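Local coordinates for protein geranylgeranyl pyrophosphate synthase (Geoglobus acetivorans, PDB 5JFQ) that catalyses the stepwise addition of three isopentenyl diphosphate units to dimethylallyl diphosphate, giving geranylgeranyl diphosphate and a smaller amount of farnesyl diphosphate, at residues E22-Q27 / D113-E118; E57-D62 / I186-F191; T80-D85 / K97-L102. All blocks are in the same frame, centred on the assembly; numbering follows the deposited sequence.

Overall arrangement
Interactions 1 and 3 are buried contacts. Interaction 2 is only partly buried. Interactions 1 and 3 share elements. Helix 67-88 of interaction 3 also lies against L24 and L115 of interaction 1, and helix 105-123 of interaction 1 also packs on V99 and H100. They meet where D113 packs on H83, and both of these residues also face the second subunit. Interaction 2 uses helices 47-58 and 165-190. It lies about 33 Å from interaction 3, centre to centre, and touches neither of the others. Each contact joins apolar packing to an acid. The acid's partner is an arginine in interactions 1 and 3 and a lysine in interaction 2. Only interaction 3 contains a residue of the probable magnesium site.

Interaction 1. Residues E22-Q27 / D113-E118; sequences ELLKEQ and DTLYAE
E118, which touches L24, gives OE2 to R37 NH2 in a salt bridge, and that same NH2 also bonds to K25 O. This one arginine therefore ties the chain just after helix 9-23 to the acid of helix 105-123. The other carboxylate oxygen, E118 OE1, lies 3.6 Å from L24 CD2. L24 meets E118 with this single methyl. CD2 also lies 3.8 Å from E118 CD, and the two side chains cross at a slant. The E118 chain is extended beyond CG (chi2 176°), which carries the carboxylate across to L24. One turn earlier, L115 CD2 is 4.5 Å from L24 CD2, a loose apolar touch. L24 is the first residue to leave helical geometry. The next residue, K25, folds back, with NZ 2.7 Å from E22 O, on a lone pair in the carbonyl plane (C=O...N angle 137°). L24 and L115 also share T75 of helix 67-88 and L40 of helix 38-42 as neighbours. On the same helix as E118, D113 and Y116 form hydrogen bonds to the second subunit. The contact thus packs the end of an N-terminal helix against a dimer-interface helix of the all-helical isoprenoid synthase fold.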
loop_
_atom_site.group_PDB
_atom_site.type_symbol
_atom_site.label_atom_id
_atom_site.label_comp_id
_atom_site.label_asym_id
_atom_site.label_seq_id
_atom_site.Cartn_x
_atom_site.Cartn_y
_atom_site.Cartn_z
ATOM N N GLU B 22 9.109 -5.339 -18.512
ATOM C CA GLU B 22 8.435 -4.391 -19.384
ATOM C C GLU B 22 7.519 -3.451 -18.607
ATOM O O GLU B 22 7.423 -2.266 -18.935
ATOM C CB GLU B 22 7.644 -5.151 -20.446
ATOM C CG GLU B 22 6.766 -4.288 -21.294
ATOM C CD GLU B 22 5.851 -5.128 -22.156
ATOM O OE1 GLU B 22 6.267 -6.252 -22.527
ATOM O OE2 GLU B 22 4.714 -4.684 -22.440
ATOM N N LEU B 23 6.863 -3.957 -17.565
ATOM C CA LEU B 23 5.949 -3.171 -16.755
ATOM C C LEU B 23 6.575 -2.606 -15.484
ATOM O O LEU B 23 6.038 -1.645 -14.926
ATOM C CB LEU B 23 4.742 -4.025 -16.360
ATOM C CG LEU B 23 3.886 -4.582 -17.491
ATOM C CD1 LEU B 23 2.933 -5.635 -16.965
ATOM C CD2 LEU B 23 3.110 -3.447 -18.117
ATOM N N LEU B 24 7.679 -3.167 -14.995
ATOM C CA LEU B 24 8.225 -2.653 -13.745
ATOM C C LEU B 24 9.614 -2.070 -13.962
ATOM O O LEU B 24 10.597 -2.498 -13.345
ATOM C CB LEU B 24 8.230 -3.747 -12.678
ATOM C CG LEU B 24 6.822 -4.084 -12.174
ATOM C CD1 LEU B 24 6.781 -5.453 -11.503
ATOM C CD2 LEU B 24 6.292 -2.980 -11.251
ATOM N N LYS B 25 9.693 -1.073 -14.828
ATOM C CA LYS B 25 10.972 -0.472 -15.139
ATOM C C LYS B 25 11.520 0.269 -13.922
ATOM O O LYS B 25 10.782 0.651 -13.011
ATOM C CB LYS B 25 10.822 0.482 -16.319
ATOM C CG LYS B 25 11.526 0.020 -17.554
ATOM C CD LYS B 25 10.582 -0.756 -18.464
ATOM C CE LYS B 25 9.650 0.190 -19.209
ATOM N NZ LYS B 25 8.867 -0.484 -20.282
ATOM N N GLU B 26 12.834 0.467 -13.908
ATOM C CA GLU B 26 13.402 1.439 -12.991
ATOM C C GLU B 26 13.234 2.831 -13.577
ATOM O O GLU B 26 13.142 3.009 -14.793
ATOM C CB GLU B 26 14.875 1.147 -12.708
ATOM C CG GLU B 26 15.096 -0.124 -11.912
ATOM C CD GLU B 26 16.531 -0.299 -11.464
ATOM O OE1 GLU B 26 17.102 0.667 -10.909
ATOM O OE2 GLU B 26 17.083 -1.403 -11.677
ATOM N N GLN B 27 13.203 3.819 -12.697
ATOM C CA GLN B 27 12.711 5.147 -13.031
ATOM C C GLN B 27 13.289 6.112 -11.990
ATOM O O GLN B 27 14.025 5.699 -11.088
ATOM C CB GLN B 27 11.183 5.088 -13.079
ATOM C CG GLN B 27 10.425 6.331 -13.446
ATOM C CD GLN B 27 8.969 6.186 -13.034
ATOM O OE1 GLN B 27 8.383 5.109 -13.207
ATOM N NE2 GLN B 27 8.389 7.248 -12.441
ATOM N N ASP B 113 5.556 0.392 -0.684
ATOM C CA ASP B 113 4.400 1.247 -0.958
ATOM C C ASP B 113 4.261 1.522 -2.445
ATOM O O ASP B 113 3.141 1.663 -2.948
ATOM C CB ASP B 113 4.512 2.572 -0.214
ATOM C CG ASP B 113 4.212 2.448 1.257
ATOM O OD1 ASP B 113 3.792 1.367 1.710
ATOM O OD2 ASP B 113 4.391 3.458 1.968
ATOM N N THR B 114 5.393 1.604 -3.151
ATOM C CA THR B 114 5.395 1.849 -4.587
ATOM C C THR B 114 4.966 0.608 -5.354
ATOM O O THR B 114 4.086 0.668 -6.221
ATOM C CB THR B 114 6.782 2.280 -5.047
ATOM O OG1 THR B 114 7.161 3.507 -4.403
ATOM C CG2 THR B 114 6.782 2.453 -6.566
ATOM N N LEU B 115 5.594 -0.527 -5.061
ATOM C CA LEU B 115 5.121 -1.792 -5.606
ATOM C C LEU B 115 3.628 -1.967 -5.353
ATOM O O LEU B 115 2.877 -2.389 -6.245
ATOM C CB LEU B 115 5.926 -2.945 -4.995
ATOM C CG LEU B 115 7.389 -3.021 -5.473
ATOM C CD1 LEU B 115 8.221 -4.022 -4.659
ATOM C CD2 LEU B 115 7.475 -3.337 -6.975
ATOM N N TYR B 116 3.179 -1.624 -4.143
ATOM C CA TYR B 116 1.778 -1.806 -3.765
ATOM C C TYR B 116 0.852 -1.059 -4.720
ATOM O O TYR B 116 -0.109 -1.627 -5.236
ATOM C CB TYR B 116 1.581 -1.319 -2.328
ATOM C CG TYR B 116 0.489 -1.958 -1.474
ATOM C CD1 TYR B 116 -0.496 -2.806 -2.000
ATOM C CD2 TYR B 116 0.452 -1.675 -0.110
ATOM C CE1 TYR B 116 -1.488 -3.354 -1.161
ATOM C CE2 TYR B 116 -0.514 -2.193 0.726
ATOM C CZ TYR B 116 -1.473 -3.033 0.221
ATOM O OH TYR B 116 -2.384 -3.514 1.146
ATOM N N ALA B 117 1.120 0.229 -4.951
ATOM C CA ALA B 117 0.316 0.979 -5.909
ATOM C C ALA B 117 0.525 0.444 -7.323
ATOM O O ALA B 117 -0.439 0.303 -8.094
ATOM C CB ALA B 117 0.652 2.473 -5.842
ATOM N N GLU B 118 1.776 0.123 -7.673
ATOM C CA GLU B 118 2.054 -0.324 -9.028
ATOM C C GLU B 118 1.234 -1.556 -9.371
ATOM O O GLU B 118 0.785 -1.701 -10.518
ATOM C CB GLU B 118 3.549 -0.576 -9.206
ATOM C CG GLU B 118 4.335 0.684 -9.549
ATOM C CD GLU B 118 5.850 0.462 -9.624
ATOM O OE1 GLU B 118 6.398 -0.344 -8.820
ATOM O OE2 GLU B 118 6.498 1.114 -10.486
#

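Interaction 2. Residues E57-D62 / I186-F191; sequences EALGED and IPAVLF
The backbones come nearest at two places: L59 CA is 7.3 Å from A188 CA, and E61 CA is 7.8 Å from F191 CA. Between L59 and E61 the chain turns at G60. G60 has positive phi (64°) and closes helix 47-58 with a Schellman motif. G60 N bonds back to E57 O. The turn leaves L59 and E61 both directed at helix 165-190. L59 works through CD1, which rests on the backbone at 3.4 Å from A188 N. The same methyl lies 4.1 Å from P187 CB and 3.9 Å from A188 CB. E61 meets the F191 ring. Its CG is 3.3 Å from F191 CD2, and the two side chains run past each other in opposite directions. A bend at chi2 (-73°) brings E61 OE1 over one face of the ring, with carboxylate and ring planes 36° apart. L190 CB lies over the other face, offset toward the rim. The charge of E61 is met elsewhere, by a salt bridge from OE2 to K193. L59 also packs on V197 and L201 of helix 195-221. The end of helix 165-190 packs on helix 47-58 through P187, on helix 195-221 through A188 and V189, and on helix 130-159 through I186 and L190.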
loop_
_atom_site.group_PDB
_atom_site.type_symbol
_atom_site.label_atom_id
_atom_site.label_comp_id
_atom_site.label_asym_id
_atom_site.label_seq_id
_atom_site.Cartn_x
_atom_site.Cartn_y
_atom_site.Cartn_z
ATOM N N GLU B 57 -5.321 -20.628 -18.613
ATOM C CA GLU B 57 -5.382 -21.611 -19.685
ATOM C C GLU B 57 -6.260 -22.798 -19.317
ATOM O O GLU B 57 -6.958 -23.342 -20.179
ATOM C CB GLU B 57 -3.980 -22.077 -20.037
ATOM C CG GLU B 57 -3.939 -22.907 -21.281
ATOM C CD GLU B 57 -2.551 -23.374 -21.575
ATOM O OE1 GLU B 57 -2.159 -23.346 -22.764
ATOM O OE2 GLU B 57 -1.853 -23.750 -20.606
ATOM N N ALA B 58 -6.246 -23.210 -18.047
ATOM C CA ALA B 58 -7.172 -24.243 -17.602
ATOM C C ALA B 58 -8.618 -23.818 -17.796
ATOM O O ALA B 58 -9.478 -24.658 -18.079
ATOM C CB ALA B 58 -6.922 -24.587 -16.136
ATOM N N LEU B 59 -8.915 -22.529 -17.634
ATOM C CA LEU B 59 -10.253 -22.060 -17.957
ATOM C C LEU B 59 -10.480 -21.979 -19.448
ATOM O O LEU B 59 -11.562 -21.561 -19.882
ATOM C CB LEU B 59 -10.505 -20.702 -17.317
ATOM C CG LEU B 59 -10.621 -20.840 -15.803
ATOM C CD1 LEU B 59 -10.736 -19.482 -15.151
ATOM C CD2 LEU B 59 -11.821 -21.695 -15.473
ATOM N N GLY B 60 -9.489 -22.387 -20.231
ATOM C CA GLY B 60 -9.591 -22.286 -21.665
ATOM C C GLY B 60 -9.679 -20.848 -22.103
ATOM O O GLY B 60 -10.522 -20.509 -22.943
ATOM N N GLU B 61 -8.849 -19.986 -21.537
ATOM C CA GLU B 61 -8.801 -18.599 -21.949
ATOM C C GLU B 61 -7.457 -18.307 -22.583
ATOM O O GLU B 61 -6.560 -19.151 -22.623
ATOM C CB GLU B 61 -9.063 -17.685 -20.762
ATOM C CG GLU B 61 -10.500 -17.733 -20.343
ATOM C CD GLU B 61 -11.375 -17.004 -21.336
ATOM O OE1 GLU B 61 -10.807 -16.222 -22.144
ATOM O OE2 GLU B 61 -12.612 -17.211 -21.302
ATOM N N ASP B 62 -7.338 -17.108 -23.127
ATOM C CA ASP B 62 -6.048 -16.666 -23.637
ATOM C C ASP B 62 -5.259 -16.214 -22.426
ATOM O O ASP B 62 -5.525 -15.153 -21.862
ATOM C CB ASP B 62 -6.208 -15.548 -24.655
ATOM C CG ASP B 62 -4.934 -15.276 -25.411
ATOM O OD1 ASP B 62 -3.835 -15.458 -24.838
ATOM O OD2 ASP B 62 -5.035 -14.879 -26.588
ATOM N N ILE B 186 -8.145 -15.451 -9.839
ATOM C CA ILE B 186 -8.387 -14.190 -10.540
ATOM C C ILE B 186 -8.731 -14.382 -12.017
ATOM O O ILE B 186 -9.535 -13.591 -12.534
ATOM C CB ILE B 186 -7.226 -13.193 -10.342
ATOM C CG1 ILE B 186 -7.711 -11.768 -10.652
ATOM C CG2 ILE B 186 -5.977 -13.550 -11.142
ATOM C CD1 ILE B 186 -6.641 -10.688 -10.492
ATOM N N PRO B 187 -8.216 -15.391 -12.742
ATOM C CA PRO B 187 -8.692 -15.554 -14.129
ATOM C C PRO B 187 -10.170 -15.909 -14.203
ATOM O O PRO B 187 -10.859 -15.487 -15.145
ATOM C CB PRO B 187 -7.801 -16.677 -14.690
ATOM C CG PRO B 187 -6.627 -16.744 -13.789
ATOM C CD PRO B 187 -7.171 -16.388 -12.429
ATOM N N ALA B 188 -10.683 -16.665 -13.229
ATOM C CA ALA B 188 -12.118 -16.900 -13.160
ATOM C C ALA B 188 -12.875 -15.608 -12.933
ATOM O O ALA B 188 -14.005 -15.452 -13.414
ATOM C CB ALA B 188 -12.444 -17.892 -12.048
ATOM N N VAL B 189 -12.280 -14.675 -12.197
ATOM C CA VAL B 189 -12.933 -13.392 -12.001
ATOM C C VAL B 189 -12.831 -12.556 -13.260
ATOM O O VAL B 189 -13.817 -11.955 -13.701
ATOM C CB VAL B 189 -12.331 -12.654 -10.799
ATOM C CG1 VAL B 189 -13.092 -11.358 -10.559
ATOM C CG2 VAL B 189 -12.367 -13.542 -9.582
ATOM N N LEU B 190 -11.636 -12.515 -13.860
ATOM C CA LEU B 190 -11.397 -11.630 -14.995
ATOM C C LEU B 190 -12.252 -12.015 -16.202
ATOM O O LEU B 190 -12.723 -11.143 -16.938
ATOM C CB LEU B 190 -9.910 -11.636 -15.355
ATOM C CG LEU B 190 -9.051 -10.724 -14.469
ATOM C CD1 LEU B 190 -7.553 -10.837 -14.746
ATOM C CD2 LEU B 190 -9.517 -9.291 -14.630
ATOM N N PHE B 191 -12.480 -13.310 -16.408
ATOM C CA PHE B 191 -13.177 -13.824 -17.579
ATOM C C PHE B 191 -14.525 -14.428 -17.219
ATOM O O PHE B 191 -14.957 -15.405 -17.826
ATOM C CB PHE B 191 -12.296 -14.838 -18.295
ATOM C CG PHE B 191 -10.916 -14.351 -18.479
ATOM C CD1 PHE B 191 -10.688 -13.023 -18.797
ATOM C CD2 PHE B 191 -9.840 -15.180 -18.285
ATOM C CE1 PHE B 191 -9.410 -12.531 -18.951
ATOM C CE2 PHE B 191 -8.551 -14.700 -18.438
ATOM C CZ PHE B 191 -8.339 -13.365 -18.770
#

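Interaction 3. Residues T80-D85 / K97-L102; sequences TLVHDD and KTVHTL
D85 meets T98 and H100 here, and it belongs to the first aspartate-rich motif, DDxxD, of the trans-prenyltransferases. D84 and D88 of that motif probably bind magnesium, as in related enzymes. D85 has more of its surface buried by this contact than any other residue. Its OD2 lies 3.4 Å from T98 CG2. The acid's other oxygen, OD1, forms a salt bridge to R93, a likely dimethylallyl diphosphate ligand. Next in buried surface come V99 and V82, the apolar half of the contact. V82 CG2 and V99 CG2 meet at 4.2 Å, one turn before D85 on helix 67-88. V82 also packs on Y39 of helix 38-42, and V99 on A108 of helix 105-123. T98 and H100 flank V99 in the chain and complete the contact on the D85 side. T98 is the N-cap of helix 99-103. Its chi1 of 56° sets CG2 beside the backbone N and against the acid, while OG1 is hydrogen-bonded to D90 O. The H100 ring brings CD2 to 3.8 Å from D85 CB. It lies obliquely near D85 O, at an angle too poor for a hydrogen bond. H100 NE2 makes a weak bond to D90 O instead. An alanine in place of H100 loses the ring, which would probably leave a gap beside D85 CB and D90 O without its weak imidazole partner. T101 CG2 sits over the centre of one face of the H100 ring, 4.1 Å above its plane.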
loop_
_atom_site.group_PDB
_atom_site.type_symbol
_atom_site.label_atom_id
_atom_site.label_comp_id
_atom_site.label_asym_id
_atom_site.label_seq_id
_atom_site.Cartn_x
_atom_site.Cartn_y
_atom_site.Cartn_z
ATOM N N THR B 80 4.923 -7.439 -0.192
ATOM C CA THR B 80 4.894 -8.023 1.149
ATOM C C THR B 80 6.301 -8.381 1.611
ATOM O O THR B 80 6.691 -8.050 2.737
ATOM C CB THR B 80 3.974 -9.245 1.213
ATOM O OG1 THR B 80 4.408 -10.238 0.282
ATOM C CG2 THR B 80 2.542 -8.856 0.914
ATOM N N LEU B 81 7.094 -9.010 0.734
ATOM C CA LEU B 81 8.486 -9.324 1.062
ATOM C C LEU B 81 9.196 -8.122 1.667
ATOM O O LEU B 81 9.804 -8.215 2.747
ATOM C CB LEU B 81 9.245 -9.798 -0.176
ATOM C CG LEU B 81 8.692 -11.000 -0.930
ATOM C CD1 LEU B 81 9.705 -11.415 -1.965
ATOM C CD2 LEU B 81 8.333 -12.141 0.007
ATOM N N VAL B 82 9.098 -6.976 0.987
ATOM C CA VAL B 82 9.827 -5.786 1.406
ATOM C C VAL B 82 9.398 -5.357 2.806
ATOM O O VAL B 82 10.234 -5.165 3.700
ATOM C CB VAL B 82 9.635 -4.666 0.375
ATOM C CG1 VAL B 82 10.265 -3.396 0.855
ATOM C CG2 VAL B 82 10.214 -5.093 -0.965
ATOM N N HIS B 83 8.088 -5.235 3.032
ATOM C CA HIS B 83 7.636 -4.832 4.362
ATOM C C HIS B 83 7.868 -5.926 5.414
ATOM O O HIS B 83 8.125 -5.616 6.587
ATOM C CB HIS B 83 6.172 -4.418 4.290
ATOM C CG HIS B 83 5.974 -3.074 3.666
ATOM N ND1 HIS B 83 4.782 -2.381 3.738
ATOM C CD2 HIS B 83 6.827 -2.286 2.966
ATOM C CE1 HIS B 83 4.919 -1.217 3.127
ATOM N NE2 HIS B 83 6.147 -1.140 2.642
ATOM N N ASP B 84 7.789 -7.198 5.023
ATOM C CA ASP B 84 8.043 -8.270 5.978
ATOM C C ASP B 84 9.475 -8.212 6.476
ATOM O O ASP B 84 9.728 -8.305 7.680
ATOM C CB ASP B 84 7.759 -9.630 5.345
ATOM C CG ASP B 84 6.281 -9.941 5.267
ATOM O OD1 ASP B 84 5.465 -9.132 5.769
ATOM O OD2 ASP B 84 5.931 -11.000 4.712
ATOM N N ASP B 85 10.424 -8.034 5.552
ATOM C CA ASP B 85 11.834 -7.980 5.921
ATOM C C ASP B 85 12.123 -6.822 6.854
ATOM O O ASP B 85 13.021 -6.915 7.696
ATOM C CB ASP B 85 12.703 -7.883 4.673
ATOM C CG ASP B 85 12.661 -9.146 3.845
ATOM O OD1 ASP B 85 12.195 -10.179 4.372
ATOM O OD2 ASP B 85 13.095 -9.115 2.675
ATOM N N LYS B 97 20.904 -9.412 0.200
ATOM C CA LYS B 97 20.657 -8.598 1.379
ATOM C C LYS B 97 19.253 -8.009 1.301
ATOM O O LYS B 97 18.732 -7.748 0.213
ATOM C CB LYS B 97 21.705 -7.489 1.481
ATOM N N THR B 98 18.619 -7.832 2.459
ATOM C CA THR B 98 17.264 -7.307 2.424
ATOM C C THR B 98 17.269 -5.831 2.049
ATOM O O THR B 98 18.284 -5.127 2.147
ATOM C CB THR B 98 16.523 -7.479 3.755
ATOM O OG1 THR B 98 17.264 -6.885 4.829
ATOM C CG2 THR B 98 16.221 -8.941 4.019
ATOM N N VAL B 99 16.095 -5.379 1.604
ATOM C CA VAL B 99 15.951 -4.030 1.078
ATOM C C VAL B 99 16.191 -3.000 2.168
ATOM O O VAL B 99 16.859 -1.983 1.943
ATOM C CB VAL B 99 14.560 -3.867 0.437
ATOM C CG1 VAL B 99 14.299 -2.407 0.074
ATOM C CG2 VAL B 99 14.425 -4.788 -0.762
ATOM N N HIS B 100 15.653 -3.229 3.363
ATOM C CA HIS B 100 15.870 -2.223 4.384
ATOM C C HIS B 100 17.332 -2.153 4.795
ATOM O O HIS B 100 17.785 -1.106 5.264
ATOM C CB HIS B 100 14.955 -2.463 5.588
ATOM C CG HIS B 100 15.152 -3.777 6.272
ATOM N ND1 HIS B 100 15.534 -3.876 7.594
ATOM C CD2 HIS B 100 14.981 -5.048 5.831
ATOM C CE1 HIS B 100 15.599 -5.150 7.935
ATOM N NE2 HIS B 100 15.270 -5.882 6.883
ATOM N N THR B 101 18.098 -3.217 4.585
ATOM C CA THR B 101 19.495 -3.138 4.983
ATOM C C THR B 101 20.315 -2.366 3.952
ATOM O O THR B 101 21.176 -1.562 4.325
ATOM C CB THR B 101 20.063 -4.544 5.253
ATOM O OG1 THR B 101 19.751 -5.426 4.172
ATOM C CG2 THR B 101 19.439 -5.117 6.513
ATOM N N LEU B 102 20.035 -2.547 2.663
ATOM C CA LEU B 102 20.810 -1.832 1.651
ATOM C C LEU B 102 20.423 -0.366 1.544
ATOM O O LEU B 102 21.267 0.475 1.216
ATOM C CB LEU B 102 20.625 -2.478 0.288
ATOM C CG LEU B 102 21.197 -3.869 0.180
ATOM C CD1 LEU B 102 20.579 -4.502 -1.025
ATOM C CD2 LEU B 102 22.685 -3.729 0.012
#